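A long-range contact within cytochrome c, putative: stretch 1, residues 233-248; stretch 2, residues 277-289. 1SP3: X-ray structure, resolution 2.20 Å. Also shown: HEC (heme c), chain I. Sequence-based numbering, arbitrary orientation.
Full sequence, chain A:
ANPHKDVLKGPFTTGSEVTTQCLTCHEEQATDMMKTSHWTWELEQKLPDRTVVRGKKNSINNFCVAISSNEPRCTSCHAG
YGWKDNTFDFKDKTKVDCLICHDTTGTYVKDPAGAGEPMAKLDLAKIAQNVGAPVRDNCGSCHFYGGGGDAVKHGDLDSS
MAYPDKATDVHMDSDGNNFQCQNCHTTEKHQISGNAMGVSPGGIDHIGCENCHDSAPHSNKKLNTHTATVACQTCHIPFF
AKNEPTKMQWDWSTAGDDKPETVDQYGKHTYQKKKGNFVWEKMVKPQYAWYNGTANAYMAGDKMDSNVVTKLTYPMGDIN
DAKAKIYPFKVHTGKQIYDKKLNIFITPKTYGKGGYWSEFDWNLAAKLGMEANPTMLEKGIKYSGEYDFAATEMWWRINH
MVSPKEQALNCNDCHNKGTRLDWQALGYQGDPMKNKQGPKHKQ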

# COMPACT_ATOMS: atom_id res chain seq x y z
N GLN A 233 -12.89 10.48 7.49
CA GLN A 233 -12.74 9.65 6.28
C GLN A 233 -13.95 8.77 6.07
O GLN A 233 -14.36 8.52 4.96
CB GLN A 233 -11.50 8.74 6.48
CG GLN A 233 -10.13 9.49 6.33
CD GLN A 233 -9.61 9.95 7.63
OE1 GLN A 233 -10.39 10.25 8.57
NE2 GLN A 233 -8.26 9.96 7.76
N THR A 234 -14.59 8.27 7.12
CA THR A 234 -15.78 7.43 6.93
C THR A 234 -16.92 8.08 6.15
O THR A 234 -17.45 7.54 5.17
CB THR A 234 -16.21 6.89 8.33
OG1 THR A 234 -15.19 6.01 8.79
CG2 THR A 234 -17.54 6.00 8.29
N CYS A 235 -17.35 9.27 6.58
CA CYS A 235 -18.43 9.95 5.86
C CYS A 235 -18.02 10.54 4.49
O CYS A 235 -18.81 10.62 3.56
CB CYS A 235 -19.03 11.02 6.76
SG CYS A 235 -19.85 10.20 8.20
N HIS A 236 -16.77 10.94 4.37
CA HIS A 236 -16.30 11.77 3.28
C HIS A 236 -15.58 11.01 2.20
O HIS A 236 -15.22 11.59 1.16
CB HIS A 236 -15.41 12.84 3.86
CG HIS A 236 -16.22 13.89 4.56
ND1 HIS A 236 -17.11 14.69 3.88
CD2 HIS A 236 -16.33 14.23 5.86
CE1 HIS A 236 -17.71 15.49 4.72
NE2 HIS A 236 -17.22 15.28 5.92
N ILE A 237 -15.34 9.71 2.42
CA ILE A 237 -14.95 8.84 1.31
C ILE A 237 -15.96 7.70 1.12
O ILE A 237 -15.67 6.54 1.47
CB ILE A 237 -13.47 8.30 1.52
CG1 ILE A 237 -12.49 9.35 2.10
CG2 ILE A 237 -12.89 7.76 0.16
CD1 ILE A 237 -11.06 8.76 2.41
N PRO A 238 -17.15 7.98 0.55
CA PRO A 238 -18.22 6.95 0.41
C PRO A 238 -17.83 5.88 -0.59
O PRO A 238 -18.41 4.78 -0.53
CB PRO A 238 -19.42 7.72 -0.17
CG PRO A 238 -18.74 9.13 -0.77
CD PRO A 238 -17.55 9.32 0.05
N PHE A 239 -16.88 6.15 -1.49
CA PHE A 239 -16.43 5.16 -2.49
C PHE A 239 -14.94 5.31 -2.81
O PHE A 239 -14.40 6.46 -2.86
CB PHE A 239 -17.21 5.28 -3.80
CG PHE A 239 -18.72 5.03 -3.65
CD1 PHE A 239 -19.62 6.11 -3.51
CD2 PHE A 239 -19.23 3.72 -3.62
CE1 PHE A 239 -21.05 5.87 -3.45
CE2 PHE A 239 -20.65 3.45 -3.54
CZ PHE A 239 -21.57 4.54 -3.46
N PHE A 240 -14.29 4.17 -3.08
CA PHE A 240 -13.01 4.16 -3.73
C PHE A 240 -13.06 3.35 -5.07
O PHE A 240 -14.12 2.82 -5.47
CB PHE A 240 -11.99 3.65 -2.73
CG PHE A 240 -12.15 2.21 -2.38
CD1 PHE A 240 -11.51 1.24 -3.12
CD2 PHE A 240 -12.87 1.82 -1.25
CE1 PHE A 240 -11.62 -0.10 -2.76
CE2 PHE A 240 -13.02 0.48 -0.90
CZ PHE A 240 -12.40 -0.47 -1.62
N ALA A 241 -11.93 3.25 -5.76
CA ALA A 241 -11.90 2.68 -7.12
C ALA A 241 -13.04 3.33 -7.94
O ALA A 241 -13.84 2.69 -8.57
CB ALA A 241 -12.07 1.13 -7.08
N LYS A 242 -13.13 4.63 -7.85
CA LYS A 242 -14.19 5.36 -8.52
C LYS A 242 -14.10 5.26 -10.03
O LYS A 242 -15.12 5.28 -10.68
CB LYS A 242 -14.09 6.81 -8.11
CG LYS A 242 -14.68 7.15 -6.78
CD LYS A 242 -14.27 8.63 -6.43
CE LYS A 242 -14.87 9.02 -5.13
NZ LYS A 242 -14.62 10.45 -4.76
N ASN A 243 -12.88 5.19 -10.59
CA ASN A 243 -12.70 5.39 -12.04
C ASN A 243 -12.29 4.13 -12.81
O ASN A 243 -12.41 4.09 -14.02
CB ASN A 243 -11.72 6.52 -12.34
CG ASN A 243 -12.22 7.85 -11.78
OD1 ASN A 243 -13.41 8.17 -11.87
ND2 ASN A 243 -11.34 8.58 -11.12
N GLU A 244 -11.83 3.14 -12.06
CA GLU A 244 -11.10 1.98 -12.57
C GLU A 244 -11.27 0.80 -11.54
O GLU A 244 -11.06 1.02 -10.36
CB GLU A 244 -9.65 2.41 -12.56
CG GLU A 244 -8.67 1.65 -13.43
CD GLU A 244 -7.65 2.61 -14.00
OE1 GLU A 244 -6.93 3.29 -13.18
OE2 GLU A 244 -7.59 2.73 -15.27
N PRO A 245 -11.51 -0.44 -12.01
CA PRO A 245 -11.67 -1.63 -11.13
C PRO A 245 -10.42 -1.87 -10.30
O PRO A 245 -9.36 -1.63 -10.84
CB PRO A 245 -11.86 -2.80 -12.14
CG PRO A 245 -12.36 -2.12 -13.40
CD PRO A 245 -11.62 -0.79 -13.45
N THR A 246 -10.58 -2.34 -9.04
CA THR A 246 -9.50 -2.85 -8.20
C THR A 246 -9.74 -4.29 -7.98
O THR A 246 -10.93 -4.77 -7.99
CB THR A 246 -9.56 -2.42 -6.72
OG1 THR A 246 -10.87 -1.91 -6.37
CG2 THR A 246 -8.59 -1.53 -6.39
N LYS A 247 -8.66 -4.96 -7.62
CA LYS A 247 -8.78 -6.38 -7.31
C LYS A 247 -9.34 -6.54 -5.90
O LYS A 247 -8.84 -5.92 -4.97
CB LYS A 247 -7.42 -7.00 -7.44
CG LYS A 247 -7.41 -8.52 -7.43
CD LYS A 247 -5.98 -9.02 -7.73
CE LYS A 247 -5.60 -8.71 -9.16
NZ LYS A 247 -4.16 -9.15 -9.38
N MET A 248 -10.38 -7.34 -5.77
CA MET A 248 -10.99 -7.60 -4.49
C MET A 248 -10.65 -9.02 -3.98
O MET A 248 -10.60 -9.24 -2.76
CB MET A 248 -12.52 -7.39 -4.55
CG MET A 248 -12.89 -5.88 -4.90
SD MET A 248 -12.38 -4.61 -3.62
CE MET A 248 -13.34 -5.09 -2.07
FE HEC I . -18.21 16.37 7.26
CHA HEC I . -19.71 18.43 5.24
CHB HEC I . -15.25 18.04 6.97
CHC HEC I . -16.78 14.51 9.92
CHD HEC I . -20.85 14.26 7.31
NA HEC I . -17.55 18.04 6.30
C1A HEC I . -18.42 18.79 5.56
C2A HEC I . -17.64 19.88 5.03
C3A HEC I . -16.40 19.82 5.51
C4A HEC I . -16.30 18.60 6.29
CMA HEC I . -15.27 20.86 5.22
CAA HEC I . -18.24 21.01 4.16
CBA HEC I . -18.91 21.97 5.16
CGA HEC I . -19.67 23.04 4.41
O1A HEC I . -19.05 23.94 3.85
O2A HEC I . -20.91 22.95 4.31
NB HEC I . -16.42 16.29 8.26
C1B HEC I . -15.31 17.03 7.88
C2B HEC I . -14.25 16.69 8.74
C3B HEC I . -14.67 15.78 9.58
C4B HEC I . -16.03 15.50 9.30
CMB HEC I . -12.88 17.41 8.70
CAB HEC I . -13.88 15.17 10.75
CBB HEC I . -13.48 16.14 11.62
NC HEC I . -18.71 14.69 8.41
C1C HEC I . -17.94 14.07 9.37
C2C HEC I . -18.62 12.90 9.78
C3C HEC I . -19.77 12.81 9.03
C4C HEC I . -19.82 13.96 8.17
CMC HEC I . -18.04 11.93 10.83
CAC HEC I . -20.86 11.68 9.05
CBC HEC I . -21.39 11.09 10.18
ND HEC I . -19.98 16.28 6.43
C1D HEC I . -20.96 15.34 6.54
C2D HEC I . -22.13 15.73 5.77
C3D HEC I . -21.70 16.95 5.07
C4D HEC I . -20.40 17.27 5.57
CMD HEC I . -23.46 14.90 5.60
CAD HEC I . -22.56 17.84 4.07
CBD HEC I . -23.40 18.75 4.99
CGD HEC I . -22.64 20.06 5.05
O1D HEC I . -22.33 20.63 3.92
O2D HEC I . -22.34 20.55 6.22
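Stretch 2 (277-289) NFVWEKMVKPQYA

Val284 forms the apolar centre of the contact. Its CA-to-CB bond points toward stretch 1, and its CB lies 3.7 Å from the centroid of the Phe240 ring, over one face; a compact, branched side chain suits so flat a surface. Ala241 CB reaches Val284 CG2 at 3.9 Å, Met248 CE reaches Val284 CG1 at 3.9 Å, and Pro286 CA meets the edge of the Phe240 ring. The flexible Met283 side chain starts away from stretch 1 but bends back, placing CE 3.9 Å from the centroid of the Phe239 ring, over its face.

The backbones run antiparallel here: Phe240 N donates to Val284 O (2.9 Å) and Val284 N to Phe240 O (2.8 Å), a single bridge. Met283, with phi/psi of 61/63 resembling Ala241, donates from N to Ala241 O at 2.7 Å.

Strand 277-281 crosses strand 246-248 at 124°. Thr246 N donates to Glu281 O (2.8 Å), and Met248 N to Val279 O (2.7 Å). Long enough to serve two rings, Lys247 sets CB over the six-membered ring of Trp280, 4.2 Å from its centroid, and CE and NZ over Phe278, each 3.9 Å from its centroid, NZ making a cation-pi contact.

At the opposite end, Tyr288 carries its hydroxyl out to a water, which accepts from OH (2.5 Å) and donates to Thr234 O (2.6 Å) and Ile237 O (2.7 Å).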

# COMPACT_ATOMS: atom_id res chain seq x y z
N ASN A 277 -7.44 -17.13 -9.71
CA ASN A 277 -8.66 -16.38 -10.03
C ASN A 277 -8.72 -15.06 -9.35
O ASN A 277 -8.26 -14.97 -8.19
CB ASN A 277 -9.91 -17.15 -9.60
CG ASN A 277 -10.29 -18.21 -10.63
OD1 ASN A 277 -10.99 -17.92 -11.56
ND2 ASN A 277 -9.70 -19.39 -10.53
N PHE A 278 -9.30 -14.07 -10.04
CA PHE A 278 -9.54 -12.72 -9.53
C PHE A 278 -11.02 -12.30 -9.55
O PHE A 278 -11.85 -12.82 -10.34
CB PHE A 278 -8.81 -11.72 -10.42
CG PHE A 278 -7.36 -11.99 -10.64
CD1 PHE A 278 -6.83 -11.93 -11.93
CD2 PHE A 278 -6.51 -12.26 -9.59
CE1 PHE A 278 -5.47 -12.18 -12.13
CE2 PHE A 278 -5.18 -12.50 -9.78
CZ PHE A 278 -4.64 -12.45 -11.04
N VAL A 279 -11.38 -11.40 -8.63
CA VAL A 279 -12.65 -10.67 -8.70
C VAL A 279 -12.24 -9.17 -8.63
O VAL A 279 -11.40 -8.79 -7.82
CB VAL A 279 -13.61 -11.08 -7.55
CG1 VAL A 279 -14.96 -10.32 -7.64
CG2 VAL A 279 -13.87 -12.65 -7.55
N TRP A 280 -12.77 -8.39 -9.54
CA TRP A 280 -12.54 -7.02 -9.62
C TRP A 280 -13.80 -6.32 -9.31
O TRP A 280 -14.88 -6.89 -9.54
CB TRP A 280 -12.17 -6.68 -11.04
CG TRP A 280 -10.86 -7.31 -11.45
CD1 TRP A 280 -10.67 -8.57 -11.96
CD2 TRP A 280 -9.56 -6.68 -11.41
NE1 TRP A 280 -9.32 -8.77 -12.19
CE2 TRP A 280 -8.63 -7.61 -11.91
CE3 TRP A 280 -9.10 -5.42 -11.01
CZ2 TRP A 280 -7.24 -7.31 -12.03
CZ3 TRP A 280 -7.70 -5.13 -11.09
CH2 TRP A 280 -6.80 -6.06 -11.60
N GLU A 281 -13.68 -5.08 -8.80
CA GLU A 281 -14.87 -4.24 -8.51
C GLU A 281 -14.52 -2.79 -8.73
O GLU A 281 -13.36 -2.36 -8.50
CB GLU A 281 -15.38 -4.44 -7.10
CG GLU A 281 -16.86 -4.08 -6.94
CD GLU A 281 -17.38 -4.09 -5.50
OE1 GLU A 281 -16.89 -4.90 -4.67
OE2 GLU A 281 -18.32 -3.26 -5.21
N LYS A 282 -15.50 -2.03 -9.24
CA LYS A 282 -15.33 -0.62 -9.43
C LYS A 282 -16.39 0.11 -8.52
O LYS A 282 -17.45 -0.43 -8.27
CB LYS A 282 -15.66 -0.39 -10.90
CG LYS A 282 -14.94 0.76 -11.59
CD LYS A 282 -15.68 1.21 -12.89
CE LYS A 282 -16.25 2.61 -12.73
NZ LYS A 282 -16.17 3.34 -14.04
N MET A 283 -16.10 1.33 -8.07
CA MET A 283 -17.04 2.10 -7.29
C MET A 283 -17.39 1.36 -5.96
O MET A 283 -18.56 0.94 -5.72
CB MET A 283 -18.25 2.52 -8.16
CG MET A 283 -18.95 3.79 -7.64
SD MET A 283 -17.96 5.39 -7.71
CE MET A 283 -19.26 6.34 -7.03
N VAL A 284 -16.34 1.17 -5.11
CA VAL A 284 -16.39 0.23 -4.02
C VAL A 284 -16.66 0.92 -2.69
O VAL A 284 -15.96 1.93 -2.33
CB VAL A 284 -15.08 -0.58 -3.94
CG1 VAL A 284 -15.21 -1.73 -2.97
CG2 VAL A 284 -14.72 -1.17 -5.33
N LYS A 285 -17.65 0.42 -1.96
CA LYS A 285 -17.82 0.88 -0.62
C LYS A 285 -16.76 0.25 0.22
O LYS A 285 -16.40 -0.95 0.11
CB LYS A 285 -19.18 0.47 -0.07
CG LYS A 285 -20.36 1.08 -0.85
CD LYS A 285 -21.66 0.44 -0.39
CE LYS A 285 -22.84 1.18 -1.10
NZ LYS A 285 -24.11 0.38 -1.10
N PRO A 286 -16.22 1.07 1.10
CA PRO A 286 -15.31 0.57 2.13
C PRO A 286 -16.05 -0.33 3.12
O PRO A 286 -17.24 -0.25 3.23
CB PRO A 286 -14.87 1.86 2.85
CG PRO A 286 -15.06 2.96 1.88
CD PRO A 286 -16.33 2.55 1.11
N GLN A 287 -15.31 -1.20 3.80
CA GLN A 287 -15.71 -1.81 5.10
C GLN A 287 -15.33 -0.94 6.27
O GLN A 287 -14.34 -0.28 6.23
CB GLN A 287 -14.89 -3.10 5.30
CG GLN A 287 -15.07 -3.92 4.12
CD GLN A 287 -16.13 -4.83 4.40
OE1 GLN A 287 -17.31 -4.53 4.10
NE2 GLN A 287 -15.78 -5.91 5.12
N TYR A 288 -16.11 -0.97 7.33
CA TYR A 288 -15.82 -0.03 8.45
C TYR A 288 -15.30 -0.76 9.65
O TYR A 288 -15.83 -1.82 9.99
CB TYR A 288 -17.09 0.74 8.74
CG TYR A 288 -17.48 1.49 7.45
CD1 TYR A 288 -18.46 0.98 6.58
CD2 TYR A 288 -16.82 2.64 7.09
CE1 TYR A 288 -18.80 1.64 5.39
CE2 TYR A 288 -17.15 3.31 5.93
CZ TYR A 288 -18.15 2.82 5.11
OH TYR A 288 -18.38 3.46 3.95
N ALA A 289 -14.36 -0.20 10.36
CA ALA A 289 -13.92 -0.91 11.54
C ALA A 289 -13.40 0.05 12.58
O ALA A 289 -12.87 1.10 12.21
CB ALA A 289 -12.90 -2.05 11.20
O HOH W 1 -17.02 5.54 3.60